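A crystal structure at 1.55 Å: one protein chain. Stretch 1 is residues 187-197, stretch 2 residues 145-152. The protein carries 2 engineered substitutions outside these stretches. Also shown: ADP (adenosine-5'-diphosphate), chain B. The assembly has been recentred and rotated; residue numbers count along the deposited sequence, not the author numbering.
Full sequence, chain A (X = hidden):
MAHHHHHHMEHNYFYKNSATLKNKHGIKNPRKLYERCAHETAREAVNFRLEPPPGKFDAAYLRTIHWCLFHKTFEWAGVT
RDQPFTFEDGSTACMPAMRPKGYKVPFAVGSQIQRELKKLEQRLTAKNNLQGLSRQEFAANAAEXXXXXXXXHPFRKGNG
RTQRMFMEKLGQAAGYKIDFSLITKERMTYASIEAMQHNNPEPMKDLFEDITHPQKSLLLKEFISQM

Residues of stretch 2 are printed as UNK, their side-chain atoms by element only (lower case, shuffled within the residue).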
# COMPACT_ATOMS: atom_id res chain seq x y z
N ARG A 187 1.05 14.93 -6.13
CA ARG A 187 1.58 14.32 -7.32
C ARG A 187 1.31 12.80 -7.35
O ARG A 187 1.00 12.25 -8.40
CB ARG A 187 3.08 14.53 -7.42
CG ARG A 187 3.60 14.03 -8.76
CD ARG A 187 5.00 14.45 -9.09
NE ARG A 187 5.37 13.75 -10.32
CZ ARG A 187 6.58 13.66 -10.81
NH1 ARG A 187 7.61 14.26 -10.22
NH2 ARG A 187 6.76 12.99 -11.93
N MET A 188 1.48 12.16 -6.20
CA MET A 188 1.17 10.73 -6.08
C MET A 188 -0.31 10.47 -6.37
O MET A 188 -0.66 9.59 -7.14
CB MET A 188 1.53 10.24 -4.67
CG MET A 188 1.26 8.77 -4.35
SD MET A 188 2.48 7.66 -5.07
CE MET A 188 1.64 7.29 -6.59
N THR A 189 -1.18 11.25 -5.74
CA THR A 189 -2.62 11.14 -6.00
C THR A 189 -2.97 11.33 -7.46
O THR A 189 -3.72 10.53 -8.04
CB THR A 189 -3.37 12.15 -5.11
OG1 THR A 189 -3.00 11.92 -3.75
CG2 THR A 189 -4.87 12.00 -5.24
N TYR A 190 -2.43 12.39 -8.09
CA TYR A 190 -2.65 12.64 -9.49
C TYR A 190 -2.25 11.44 -10.32
O TYR A 190 -3.00 11.00 -11.19
CB TYR A 190 -1.91 13.92 -9.96
CG TYR A 190 -1.96 14.12 -11.47
CD1 TYR A 190 -3.14 14.56 -12.10
CD2 TYR A 190 -0.86 13.87 -12.27
CE1 TYR A 190 -3.20 14.72 -13.47
CE2 TYR A 190 -0.91 14.04 -13.64
CZ TYR A 190 -2.08 14.47 -14.24
OH TYR A 190 -2.13 14.64 -15.60
N ALA A 191 -1.06 10.90 -10.07
CA ALA A 191 -0.60 9.80 -10.88
C ALA A 191 -1.51 8.57 -10.71
O ALA A 191 -1.76 7.85 -11.68
CB ALA A 191 0.84 9.43 -10.53
N SER A 192 -1.95 8.33 -9.49
CA SER A 192 -2.86 7.21 -9.16
C SER A 192 -4.22 7.34 -9.85
O SER A 192 -4.72 6.41 -10.47
CB SER A 192 -3.05 7.13 -7.65
OG SER A 192 -1.89 6.63 -6.98
N ILE A 193 -4.77 8.55 -9.81
CA ILE A 193 -6.02 8.86 -10.49
C ILE A 193 -5.90 8.67 -12.00
O ILE A 193 -6.74 8.03 -12.63
CB ILE A 193 -6.45 10.29 -10.17
CG1 ILE A 193 -6.84 10.41 -8.70
CG2 ILE A 193 -7.60 10.73 -11.08
CD1 ILE A 193 -6.90 11.84 -8.19
N GLU A 194 -4.86 9.25 -12.61
CA GLU A 194 -4.67 9.10 -14.03
C GLU A 194 -4.64 7.64 -14.45
O GLU A 194 -5.27 7.26 -15.44
CB GLU A 194 -3.38 9.80 -14.49
CG GLU A 194 -3.52 11.31 -14.67
CD GLU A 194 -4.59 11.66 -15.68
OE1 GLU A 194 -4.56 11.13 -16.81
OE2 GLU A 194 -5.50 12.43 -15.31
N ALA A 195 -3.91 6.81 -13.70
CA ALA A 195 -3.79 5.41 -14.07
C ALA A 195 -5.12 4.67 -13.93
O ALA A 195 -5.55 3.97 -14.83
CB ALA A 195 -2.70 4.71 -13.26
N MET A 196 -5.78 4.83 -12.80
CA MET A 196 -6.95 4.00 -12.51
C MET A 196 -8.28 4.55 -13.06
O MET A 196 -9.15 3.77 -13.48
CB MET A 196 -7.10 3.78 -11.03
CG MET A 196 -8.02 2.61 -10.73
SD MET A 196 -8.10 2.12 -9.01
CE MET A 196 -9.76 2.62 -8.57
N GLN A 197 -8.42 5.86 -13.04
CA GLN A 197 -9.68 6.51 -13.45
C GLN A 197 -9.66 6.83 -14.93
O GLN A 197 -10.71 6.81 -15.59
CB GLN A 197 -9.89 7.79 -12.64
CG GLN A 197 -10.02 7.58 -11.15
CD GLN A 197 -11.17 6.65 -10.78
OE1 GLN A 197 -12.21 6.64 -11.43
NE2 GLN A 197 -10.98 5.88 -9.72
N UNK A 145 3.63 -2.26 -11.19
CA UNK A 145 3.38 -2.96 -9.94
C UNK A 145 2.54 -2.04 -9.05
O UNK A 145 1.55 -2.46 -8.41
c UNK A 145 4.71 -3.33 -9.24
c UNK A 145 5.44 -4.39 -10.06
c UNK A 145 4.48 -3.79 -7.80
N UNK A 146 2.91 -0.78 -8.98
CA UNK A 146 2.20 0.17 -8.12
C UNK A 146 0.75 0.35 -8.56
O UNK A 146 -0.16 0.40 -7.72
c UNK A 146 2.89 1.54 -8.07
c UNK A 146 3.06 2.04 -5.64
c UNK A 146 1.69 3.64 -4.57
c UNK A 146 2.66 2.68 -4.51
c UNK A 146 2.49 2.34 -6.88
c UNK A 146 1.08 3.95 -5.78
c UNK A 146 1.47 3.27 -6.94
N UNK A 147 0.52 0.49 -9.85
CA UNK A 147 -0.87 0.65 -10.29
C UNK A 147 -1.68 -0.63 -10.00
O UNK A 147 -2.85 -0.53 -9.64
c UNK A 147 -1.00 1.06 -11.76
o UNK A 147 -0.35 0.12 -12.59
c UNK A 147 -0.33 2.40 -11.98
N UNK A 148 -1.06 -1.80 -10.12
CA UNK A 148 -1.74 -3.04 -9.73
C UNK A 148 -2.10 -3.04 -8.25
O UNK A 148 -3.22 -3.39 -7.86
c UNK A 148 -0.87 -4.23 -10.07
N UNK A 149 -1.17 -2.61 -7.41
CA UNK A 149 -1.45 -2.49 -5.98
C UNK A 149 -2.55 -1.49 -5.70
O UNK A 149 -3.44 -1.73 -4.85
c UNK A 149 0.38 -4.37 -4.17
c UNK A 149 -0.18 -2.12 -5.20
c UNK A 149 2.16 -2.65 -4.55
c UNK A 149 0.85 -3.24 -5.07
N UNK A 150 -2.50 -0.37 -6.41
CA UNK A 150 -3.50 0.70 -6.22
C UNK A 150 -4.89 0.16 -6.45
O UNK A 150 -5.79 0.43 -5.66
c UNK A 150 -2.54 3.05 -6.61
c UNK A 150 -3.31 1.88 -7.19
o UNK A 150 -2.42 3.17 -5.39
o UNK A 150 -2.18 3.94 -7.42
N UNK A 151 -5.07 -0.59 -7.54
CA UNK A 151 -6.38 -1.10 -7.87
C UNK A 151 -6.82 -2.14 -6.86
O UNK A 151 -7.98 -2.17 -6.48
c UNK A 151 -7.80 -2.16 -9.64
c UNK A 151 -9.49 -3.57 -9.80
n UNK A 151 -9.91 -2.39 -10.21
n UNK A 151 -8.21 -3.46 -9.46
c UNK A 151 -8.88 -1.48 -10.12
c UNK A 151 -6.43 -1.69 -9.28
N UNK A 152 -5.91 -3.01 -6.43
CA UNK A 152 -6.29 -4.05 -5.46
C UNK A 152 -6.76 -3.45 -4.12
O UNK A 152 -7.71 -3.94 -3.51
c UNK A 152 -5.15 -5.02 -5.24
PB ADP B . -6.19 4.78 2.34
O1B ADP B . -7.71 5.01 2.28
O2B ADP B . -5.86 3.39 1.93
O3B ADP B . -5.56 5.14 3.69
PA ADP B . -4.43 6.35 0.58
O1A ADP B . -4.30 7.88 0.63
O2A ADP B . -3.36 5.56 1.30
O3A ADP B . -5.87 5.91 1.24
O5' ADP B . -4.58 5.94 -0.95
C5' ADP B . -4.34 4.60 -1.39
C4' ADP B . -3.81 4.67 -2.82
O4' ADP B . -4.89 5.04 -3.71
C3' ADP B . -2.69 5.69 -3.00
O3' ADP B . -1.63 5.14 -3.80
C2' ADP B . -3.38 6.83 -3.73
O2' ADP B . -2.51 7.63 -4.55
C1' ADP B . -4.41 6.11 -4.54
N9 ADP B . -5.56 6.93 -4.97
C8 ADP B . -6.03 8.07 -4.44
N7 ADP B . -7.13 8.44 -5.15
C5 ADP B . -7.36 7.55 -6.12
C6 ADP B . -8.33 7.35 -7.20
N6 ADP B . -9.33 8.28 -7.34
N1 ADP B . -8.23 6.28 -8.00
C2 ADP B . -7.23 5.38 -7.82
N3 ADP B . -6.30 5.51 -6.84
C4 ADP B . -6.31 6.54 -5.99
O HOH W 1 -3.50 3.83 -9.81

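Position 145 has three side-chain carbons: one attached to the backbone, carrying two others. There is no heteroatom. The group lies far from stretch 1 and touches nothing there. A fork directly at CB with two methyls is Val-145.

Position 146 has seven side-chain carbons, one leading into a ring of six. No oxygen sits on the ring. Its CA-to-CB bond points toward stretch 1. One ring carbon comes within 3.5 Å of Met-188 CE, and the ring edge faces the hydroxyl of Ser-192. A six-membered all-carbon ring without a hydroxyl is Phe-146. The Met-188 SD atom lies 4.7 Å from the centroid of the Phe-146 ring, in an oblique sulfur-aromatic contact. Phe-146 CE2 is also 3.6 Å from ADP O3', which lies near the ring plane.

Position 147 has one carbon carrying one oxygen and one carbon. The terminal carbon is turned to stretch 1 and packs 3.5 Å from Ala-195 CB. A branched CB with one hydroxyl and one methyl is Thr-147. The methyl, CG2, makes the contact. The CA atoms of Ala-195 and Thr-147 are 6.7 Å apart, one of the two closest CA pairs across the stretches.

Position 148 has a single side-chain carbon. It is out of reach of stretch 1. A lone CB is Ala-148.

Position 149 has four carbons, forked at the second. It too is out of reach of stretch 1. The fork one carbon beyond CB separates it from valine and identifies Leu-149.

Position 150 has two carbons, the second carrying two oxygens. One oxygen lies 2.7 Å from Ser-192 OG. A carboxylate one carbon from the backbone is Asp-150. Ser-192 OG donates a hydrogen bond to Asp-150 OD2. A water also donates to Asp-150 OD2 at 2.7 Å, and to the backbone Ser-192 O at 2.9 Å, giving a second link between the helices. The other carboxylate oxygen, Asp-150 OD1, accepts a hydrogen bond of 2.7 Å from ADP O3'.

Position 151 has one carbon leading to a five-membered ring of three carbons and two nitrogens. Met-196 SD lies 3.8 Å from its CA. An imidazole is His-151. Met-196 SD is also 3.8 Å from His-151 CD2 and approaches the ring obliquely.

Position 152 has one side-chain carbon, and its CA-to-CB bond points away from stretch 1. This is Ala-152.

The two helices cross steeply, at 78°, with axes 10.1 Å apart at closest approach. The contact is small, burying 295 Å² in total. Met-188 packs on Phe-146 and Ala-195 on the methyl of Thr-147, while the sulfur of Met-196 lies obliquely against the His-151 ring. The direct polar link is Ser-192 to Asp-150, a water bridges the same pair, and the nucleotide extends the link. ADP O2' donates a 2.7 Å hydrogen bond to Ser-192 OG, while Asp-150 OD1 accepts one from ADP O3'. The serine hydroxyl therefore accepts from the ribose and donates to the aspartate, so both helices hold the same sugar.

Stretch 2 145-152: VFTALDHA
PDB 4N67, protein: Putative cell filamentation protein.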